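Local atomic coordinates of KLLA0E08119p (Kluyveromyces lactis, PDB entry 3VA7), a protein that probably carboxylates urea to urea-1-carboxylate, using ATP, hydrogencarbonate and a biotin cofactor, in the allophanate route of urea degradation. Residues A[296-301]-A[343-348]; A[555-560]-A[576-581]. All coordinates share one frame; numbering follows the deposited sequence.

Contact 1. Residues A[296-301]-A[343-348]; sequences YKCAGT and RIAAND
Lys297 and Cys298 meet Ile344 and Ala345 at the end of helix 337-345 and Asn347 just after it. The close-packed part is apolar and buried. Cys298 SG lies 3.9 Å from Ala345 CB. Ile344 CG2 sits against the Lys297-Cys298 junction, 3.9 Å from Cys298 N and 4.0 Å from Lys297 CG. Ile344 also rests on Met242 of strand 235-244, which continues this apolar layer. The outer side is polar and looser. Lys297 runs past Ile344 with CG anti to the backbone N (chi1 -150°) and a bend at chi3, which carries NZ toward exposed Asn347. There NZ donates to Asn347 OD1 at 3.0 Å, nearly in line with the C=O bond, and the two side chains cross at about a right angle. A water also accepts from Lys297 NZ. With an alanine in place of Lys297, Asn347 OD1 would probably lose its charged partner and Ile344 CG2 part of its cover. Asn347 has positive phi and gives its N-H to Ile344 O at 3.0 Å, while Asp348 N returns to Arg343 O. This is a Schellman motif, which here ends a helix beside strand 299-307 in the ATP-binding part of the biotin carboxylase.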
ATOM      1  N   TYR A 296     -15.959  36.045  34.214  1.00 33.26           N
ATOM      2  CA  TYR A 296     -15.626  35.069  33.188  1.00 33.43           C
ATOM      3  C   TYR A 296     -16.557  33.820  33.204  1.00 32.58           C
ATOM      4  O   TYR A 296     -16.928  33.322  34.272  1.00 30.87           O
ATOM      5  CB  TYR A 296     -14.165  34.669  33.279  1.00 33.43           C
ATOM      6  CG  TYR A 296     -13.676  33.952  32.033  1.00 33.36           C
ATOM      7  CD1 TYR A 296     -12.931  34.636  31.065  1.00 30.91           C
ATOM      8  CD2 TYR A 296     -13.924  32.565  31.845  1.00 31.60           C
ATOM      9  CE1 TYR A 296     -12.467  33.980  29.933  1.00 32.56           C
ATOM     10  CE2 TYR A 296     -13.452  31.894  30.728  1.00 31.53           C
ATOM     11  CZ  TYR A 296     -12.724  32.607  29.769  1.00 32.49           C
ATOM     12  OH  TYR A 296     -12.265  31.964  28.645  1.00 34.83           O
ATOM     13  N   LYS A 297     -16.928  33.380  31.993  1.00 31.85           N
ATOM     14  CA  LYS A 297     -17.758  32.208  31.770  1.00 31.09           C
ATOM     15  C   LYS A 297     -17.077  31.039  31.001  1.00 31.39           C
ATOM     16  O   LYS A 297     -16.544  31.228  29.852  1.00 29.32           O
ATOM     17  CB  LYS A 297     -19.040  32.598  31.061  1.00 30.38           C
ATOM     18  CG  LYS A 297     -20.110  31.676  31.444  1.00 29.15           C
ATOM     19  CD  LYS A 297     -21.401  31.998  30.784  1.00 26.50           C
ATOM     20  CE  LYS A 297     -22.522  31.633  31.798  1.00 28.83           C
ATOM     21  NZ  LYS A 297     -23.901  31.869  31.261  1.00 28.52           N
ATOM     22  N   CYS A 298     -17.189  29.847  31.636  1.00 31.53           N
ATOM     23  CA  CYS A 298     -16.647  28.563  31.192  1.00 32.74           C
ATOM     24  C   CYS A 298     -15.150  28.482  31.423  1.00 33.01           C
ATOM     25  O   CYS A 298     -14.690  28.855  32.499  1.00 34.33           O
ATOM     26  CB  CYS A 298     -17.018  28.206  29.725  1.00 33.06           C
ATOM     27  SG  CYS A 298     -18.806  28.060  29.388  1.00 37.65           S
ATOM     28  N   ALA A 299     -14.381  28.010  30.443  1.00 32.85           N
ATOM     29  CA  ALA A 299     -12.979  27.665  30.716  1.00 33.64           C
ATOM     30  C   ALA A 299     -12.024  28.669  30.111  1.00 34.02           C
ATOM     31  O   ALA A 299     -12.136  29.050  28.950  1.00 34.05           O
ATOM     32  CB  ALA A 299     -12.621  26.200  30.215  1.00 32.28           C
ATOM     33  N   GLY A 300     -11.045  29.073  30.888  1.00 34.05           N
ATOM     34  CA  GLY A 300     -10.025  29.906  30.333  1.00 34.95           C
ATOM     35  C   GLY A 300      -8.708  29.601  31.003  1.00 36.09           C
ATOM     36  O   GLY A 300      -8.689  29.039  32.113  1.00 35.87           O
ATOM     37  N   THR A 301      -7.623  30.013  30.341  1.00 36.49           N
ATOM     38  CA  THR A 301      -6.288  29.825  30.867  1.00 37.76           C
ATOM     39  C   THR A 301      -5.511  31.111  30.985  1.00 39.09           C
ATOM     40  O   THR A 301      -5.442  31.942  30.048  1.00 38.79           O
ATOM     41  CB  THR A 301      -5.462  28.845  29.988  1.00 38.54           C
ATOM     42  OG1 THR A 301      -6.176  27.591  29.877  1.00 36.63           O
ATOM     43  CG2 THR A 301      -4.037  28.631  30.569  1.00 35.26           C
ATOM     44  N   ARG A 343     -22.162  22.426  31.706  1.00 31.21           N
ATOM     45  CA  ARG A 343     -23.067  22.626  32.787  1.00 32.44           C
ATOM     46  C   ARG A 343     -23.081  24.103  33.123  1.00 33.16           C
ATOM     47  O   ARG A 343     -24.164  24.663  33.380  1.00 33.40           O
ATOM     48  CB  ARG A 343     -22.666  21.816  34.008  1.00 32.75           C
ATOM     49  CG  ARG A 343     -22.882  20.285  33.922  1.00 36.29           C
ATOM     50  CD  ARG A 343     -22.757  19.662  35.330  1.00 42.39           C
ATOM     51  NE  ARG A 343     -23.378  20.570  36.315  1.00 48.24           N
ATOM     52  CZ  ARG A 343     -23.389  20.427  37.652  1.00 50.82           C
ATOM     53  NH1 ARG A 343     -22.811  19.372  38.258  1.00 50.23           N
ATOM     54  NH2 ARG A 343     -23.983  21.373  38.396  1.00 49.44           N
ATOM     55  N   ILE A 344     -21.903  24.741  33.072  1.00 32.78           N
ATOM     56  CA  ILE A 344     -21.809  26.151  33.382  1.00 33.13           C
ATOM     57  C   ILE A 344     -22.549  26.975  32.346  1.00 34.04           C
ATOM     58  O   ILE A 344     -23.214  27.942  32.696  1.00 33.96           O
ATOM     59  CB  ILE A 344     -20.340  26.658  33.448  1.00 33.59           C
ATOM     60  CG1 ILE A 344     -19.656  26.125  34.701  1.00 32.26           C
ATOM     61  CG2 ILE A 344     -20.285  28.215  33.349  1.00 31.19           C
ATOM     62  CD1 ILE A 344     -18.177  26.275  34.657  1.00 31.97           C
ATOM     63  N   ALA A 345     -22.396  26.593  31.083  1.00 34.51           N
ATOM     64  CA  ALA A 345     -22.942  27.347  29.962  1.00 35.97           C
ATOM     65  C   ALA A 345     -24.444  27.319  29.965  1.00 37.54           C
ATOM     66  O   ALA A 345     -25.055  28.142  29.250  1.00 38.40           O
ATOM     67  CB  ALA A 345     -22.452  26.819  28.644  1.00 34.64           C
ATOM     68  N   ALA A 346     -25.030  26.381  30.725  1.00 37.52           N
ATOM     69  CA  ALA A 346     -26.466  26.224  30.771  1.00 38.52           C
ATOM     70  C   ALA A 346     -27.003  26.672  32.154  1.00 40.32           C
ATOM     71  O   ALA A 346     -28.152  26.370  32.530  1.00 39.37           O
ATOM     72  CB  ALA A 346     -26.820  24.811  30.484  1.00 37.87           C
ATOM     73  N   ASN A 347     -26.140  27.384  32.896  1.00 41.78           N
ATOM     74  CA  ASN A 347     -26.442  28.032  34.196  1.00 43.67           C
ATOM     75  C   ASN A 347     -26.810  27.048  35.247  1.00 44.80           C
ATOM     76  O   ASN A 347     -27.632  27.309  36.086  1.00 44.51           O
ATOM     77  CB  ASN A 347     -27.551  29.119  34.122  1.00 43.33           C
ATOM     78  CG  ASN A 347     -27.248  30.249  33.127  1.00 43.74           C
ATOM     79  OD1 ASN A 347     -26.101  30.574  32.785  1.00 40.43           O
ATOM     80  ND2 ASN A 347     -28.308  30.859  32.666  1.00 46.37           N
ATOM     81  N   ASP A 348     -26.211  25.888  35.164  1.00 47.88           N
ATOM     82  CA  ASP A 348     -26.434  24.836  36.136  1.00 50.54           C
ATOM     83  C   ASP A 348     -25.008  24.542  36.596  1.00 51.17           C
ATOM     84  O   ASP A 348     -24.525  23.397  36.590  1.00 52.28           O
ATOM     85  CB  ASP A 348     -27.159  23.647  35.485  1.00 50.75           C
ATOM     86  CG  ASP A 348     -27.317  22.444  36.422  1.00 55.42           C
ATOM     87  OD1 ASP A 348     -28.443  22.223  36.942  1.00 59.61           O
ATOM     88  OD2 ASP A 348     -26.330  21.690  36.621  1.00 59.20           O
TER
HETATM   89  O   HOH W   1     -24.349  30.460  28.684  1.00 33.46           O

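Contact 2. Residues A[555-560]-A[576-581]; sequences SCTLND and ILSVGK
Asn559 sets CG beside its backbone N, and chi1 -69° with chi2 -44° turns OD1 toward Ile576 N, 3.1 Å away. Leu558 holds CG anti to its own N (chi1 -173°), and its CD1 comes to 4.2 Å from Leu577 CB. These groups lie at one end of an antiparallel strand pair, 553-558 with 576-582, in a sheet of the carboxyltransferase part. The axes of 555-558 and 576-581 come within 4.7 Å of each other. Thr557 and Ser578 form a hydrogen-bonded pair. Thr557 N donates to Ser578 O at 2.8 Å, and Ser578 N returns to Thr557 O. Flanking it, Cys556-Val579 and Leu558-Leu577 are non-hydrogen-bonded pairs. Their four side chains share one face, where Cys556 SG touches Val579 CB at 3.9 Å. Cys556 and Leu577 reach Val549 and Ile547 of strand 545-550, so this face packs on a second sheet. On the other face Thr557 CG2 lies alongside Ser578 CB at 3.8 Å. Asn559 is gripped three ways: N donates to Ile576 O, ND2 hydrogen-bonds to Asp575 OD1, and OD1 takes the N-H of Ile576 from above the carbonyl plane. At the far end Ser555 O accepts from Gly580 N at 3.0 Å, nearly along the C=O axis.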
ATOM      1  N   SER A 555      29.516   1.651  -9.871  1.00 41.68           N
ATOM      2  CA  SER A 555      30.467   2.432  -9.089  1.00 43.03           C
ATOM      3  C   SER A 555      29.810   2.946  -7.797  1.00 42.92           C
ATOM      4  O   SER A 555      28.678   3.431  -7.815  1.00 42.82           O
ATOM      5  CB  SER A 555      31.078   3.543  -9.943  1.00 43.56           C
ATOM      6  OG  SER A 555      30.434   4.780  -9.764  1.00 46.65           O
ATOM      7  N   CYS A 556      30.510   2.800  -6.682  1.00 43.21           N
ATOM      8  CA  CYS A 556      29.986   3.199  -5.402  1.00 44.30           C
ATOM      9  C   CYS A 556      30.958   4.073  -4.629  1.00 44.72           C
ATOM     10  O   CYS A 556      32.122   3.753  -4.432  1.00 44.21           O
ATOM     11  CB  CYS A 556      29.573   1.989  -4.522  1.00 45.07           C
ATOM     12  SG  CYS A 556      28.644   0.607  -5.306  1.00 47.14           S
ATOM     13  N   THR A 557      30.394   5.151  -4.118  1.00 46.20           N
ATOM     14  CA  THR A 557      31.081   6.264  -3.517  1.00 47.53           C
ATOM     15  C   THR A 557      30.793   6.349  -2.032  1.00 48.24           C
ATOM     16  O   THR A 557      29.640   6.267  -1.637  1.00 48.92           O
ATOM     17  CB  THR A 557      30.476   7.521  -4.154  1.00 47.88           C
ATOM     18  OG1 THR A 557      31.295   7.906  -5.249  1.00 47.86           O
ATOM     19  CG2 THR A 557      30.233   8.719  -3.124  1.00 48.16           C
ATOM     20  N   LEU A 558      31.821   6.536  -1.216  1.00 48.92           N
ATOM     21  CA  LEU A 558      31.628   7.037   0.134  1.00 49.90           C
ATOM     22  C   LEU A 558      32.439   8.311   0.355  1.00 51.26           C
ATOM     23  O   LEU A 558      33.705   8.296   0.340  1.00 51.11           O
ATOM     24  CB  LEU A 558      31.968   6.004   1.197  1.00 49.53           C
ATOM     25  CG  LEU A 558      31.604   6.460   2.602  1.00 48.89           C
ATOM     26  CD1 LEU A 558      30.096   6.415   2.703  1.00 48.40           C
ATOM     27  CD2 LEU A 558      32.282   5.602   3.709  1.00 48.84           C
ATOM     28  N   ASN A 559      31.689   9.399   0.585  1.00 52.75           N
ATOM     29  CA  ASN A 559      32.232  10.757   0.625  1.00 53.76           C
ATOM     30  C   ASN A 559      33.209  10.900  -0.544  1.00 54.43           C
ATOM     31  O   ASN A 559      34.320  11.424  -0.390  1.00 55.14           O
ATOM     32  CB  ASN A 559      32.921  11.032   1.975  1.00 53.25           C
ATOM     33  CG  ASN A 559      31.946  11.110   3.115  1.00 53.26           C
ATOM     34  OD1 ASN A 559      30.896  11.734   2.989  1.00 54.85           O
ATOM     35  ND2 ASN A 559      32.293  10.506   4.249  1.00 50.87           N
ATOM     36  N   ASP A 560      32.811  10.342  -1.688  1.00 54.62           N
ATOM     37  CA  ASP A 560      33.519  10.522  -2.964  1.00 54.51           C
ATOM     38  C   ASP A 560      34.681   9.588  -3.301  1.00 53.34           C
ATOM     39  O   ASP A 560      35.093   9.525  -4.458  1.00 53.61           O
ATOM     40  CB  ASP A 560      33.904  11.988  -3.156  1.00 55.22           C
ATOM     41  CG  ASP A 560      32.692  12.853  -3.418  1.00 58.01           C
ATOM     42  OD1 ASP A 560      32.002  12.594  -4.431  1.00 58.27           O
ATOM     43  OD2 ASP A 560      32.403  13.757  -2.597  1.00 62.77           O
ATOM     44  N   ILE A 576      28.091  10.414   3.007  1.00 51.97           N
ATOM     45  CA  ILE A 576      27.244  10.225   1.871  1.00 52.28           C
ATOM     46  C   ILE A 576      27.725   9.022   1.061  1.00 52.69           C
ATOM     47  O   ILE A 576      28.821   9.042   0.463  1.00 52.50           O
ATOM     48  CB  ILE A 576      27.144  11.490   1.023  1.00 52.14           C
ATOM     49  CG1 ILE A 576      26.428  12.579   1.839  1.00 52.76           C
ATOM     50  CG2 ILE A 576      26.471  11.176  -0.325  1.00 51.56           C
ATOM     51  CD1 ILE A 576      26.816  13.988   1.470  1.00 51.86           C
ATOM     52  N   LEU A 577      26.889   7.979   1.085  1.00 52.99           N
ATOM     53  CA  LEU A 577      27.016   6.798   0.227  1.00 53.11           C
ATOM     54  C   LEU A 577      26.272   7.094  -1.030  1.00 51.94           C
ATOM     55  O   LEU A 577      25.194   7.641  -0.989  1.00 53.43           O
ATOM     56  CB  LEU A 577      26.435   5.549   0.911  1.00 53.58           C
ATOM     57  CG  LEU A 577      26.282   4.218   0.141  1.00 56.19           C
ATOM     58  CD1 LEU A 577      27.605   3.645  -0.338  1.00 56.44           C
ATOM     59  CD2 LEU A 577      25.554   3.172   1.009  1.00 56.86           C
ATOM     60  N   SER A 578      26.849   6.761  -2.159  1.00 50.84           N
ATOM     61  CA  SER A 578      26.167   6.983  -3.416  1.00 49.33           C
ATOM     62  C   SER A 578      26.462   5.828  -4.372  1.00 48.51           C
ATOM     63  O   SER A 578      27.624   5.464  -4.579  1.00 48.51           O
ATOM     64  CB  SER A 578      26.601   8.333  -4.004  1.00 49.22           C
ATOM     65  OG  SER A 578      26.624   8.306  -5.427  1.00 49.66           O
ATOM     66  N   VAL A 579      25.415   5.231  -4.931  1.00 47.41           N
ATOM     67  CA  VAL A 579      25.630   4.193  -5.920  1.00 46.31           C
ATOM     68  C   VAL A 579      25.047   4.557  -7.263  1.00 46.23           C
ATOM     69  O   VAL A 579      23.916   4.948  -7.370  1.00 46.19           O
ATOM     70  CB  VAL A 579      25.364   2.705  -5.403  1.00 46.66           C
ATOM     71  CG1 VAL A 579      24.815   2.638  -3.970  1.00 43.30           C
ATOM     72  CG2 VAL A 579      24.602   1.876  -6.408  1.00 46.03           C
ATOM     73  N   GLY A 580      25.888   4.461  -8.287  1.00 46.98           N
ATOM     74  CA  GLY A 580      25.636   5.064  -9.569  1.00 47.02           C
ATOM     75  C   GLY A 580      24.943   4.144 -10.502  1.00 47.49           C
ATOM     76  O   GLY A 580      23.996   3.523 -10.130  1.00 48.82           O
ATOM     77  N   LYS A 581      25.436   4.048 -11.722  1.00 48.06           N
ATOM     78  CA  LYS A 581      24.753   3.338 -12.780  1.00 48.09           C
ATOM     79  C   LYS A 581      25.238   1.906 -12.741  1.00 47.33           C
ATOM     80  O   LYS A 581      26.392   1.642 -12.385  1.00 48.18           O
ATOM     81  CB  LYS A 581      25.106   4.006 -14.101  1.00 48.61           C
ATOM     82  CG  LYS A 581      24.299   3.584 -15.314  1.00 53.33           C
ATOM     83  CD  LYS A 581      24.664   4.506 -16.525  1.00 59.37           C
ATOM     84  CE  LYS A 581      23.885   4.120 -17.827  1.00 62.66           C
ATOM     85  NZ  LYS A 581      24.607   3.046 -18.624  1.00 61.90           N
TER

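Overall arrangement
Contact 1 and contact 2 belong to different working parts of one chain, in series. Residues 296-301 and 343-348 lie in the biotin carboxylase part, 555-560 and 576-581 in the carboxyltransferase part. Their centres are 64 Å apart and their nearest atoms about 45 Å. The centre of contact 1 lies about 47 Å from the centre of the chain, that of contact 2 about 30 Å. Neither supplies a residue to the pocket of the biotin group on Lys1202, the urea pocket around Asp991 and Tyr1044, or the sodium site at Glu764 and Asp845. One sets a helix end against the corner at Lys297 and Cys298 that leads into strand 299-307; the other pairs two strands.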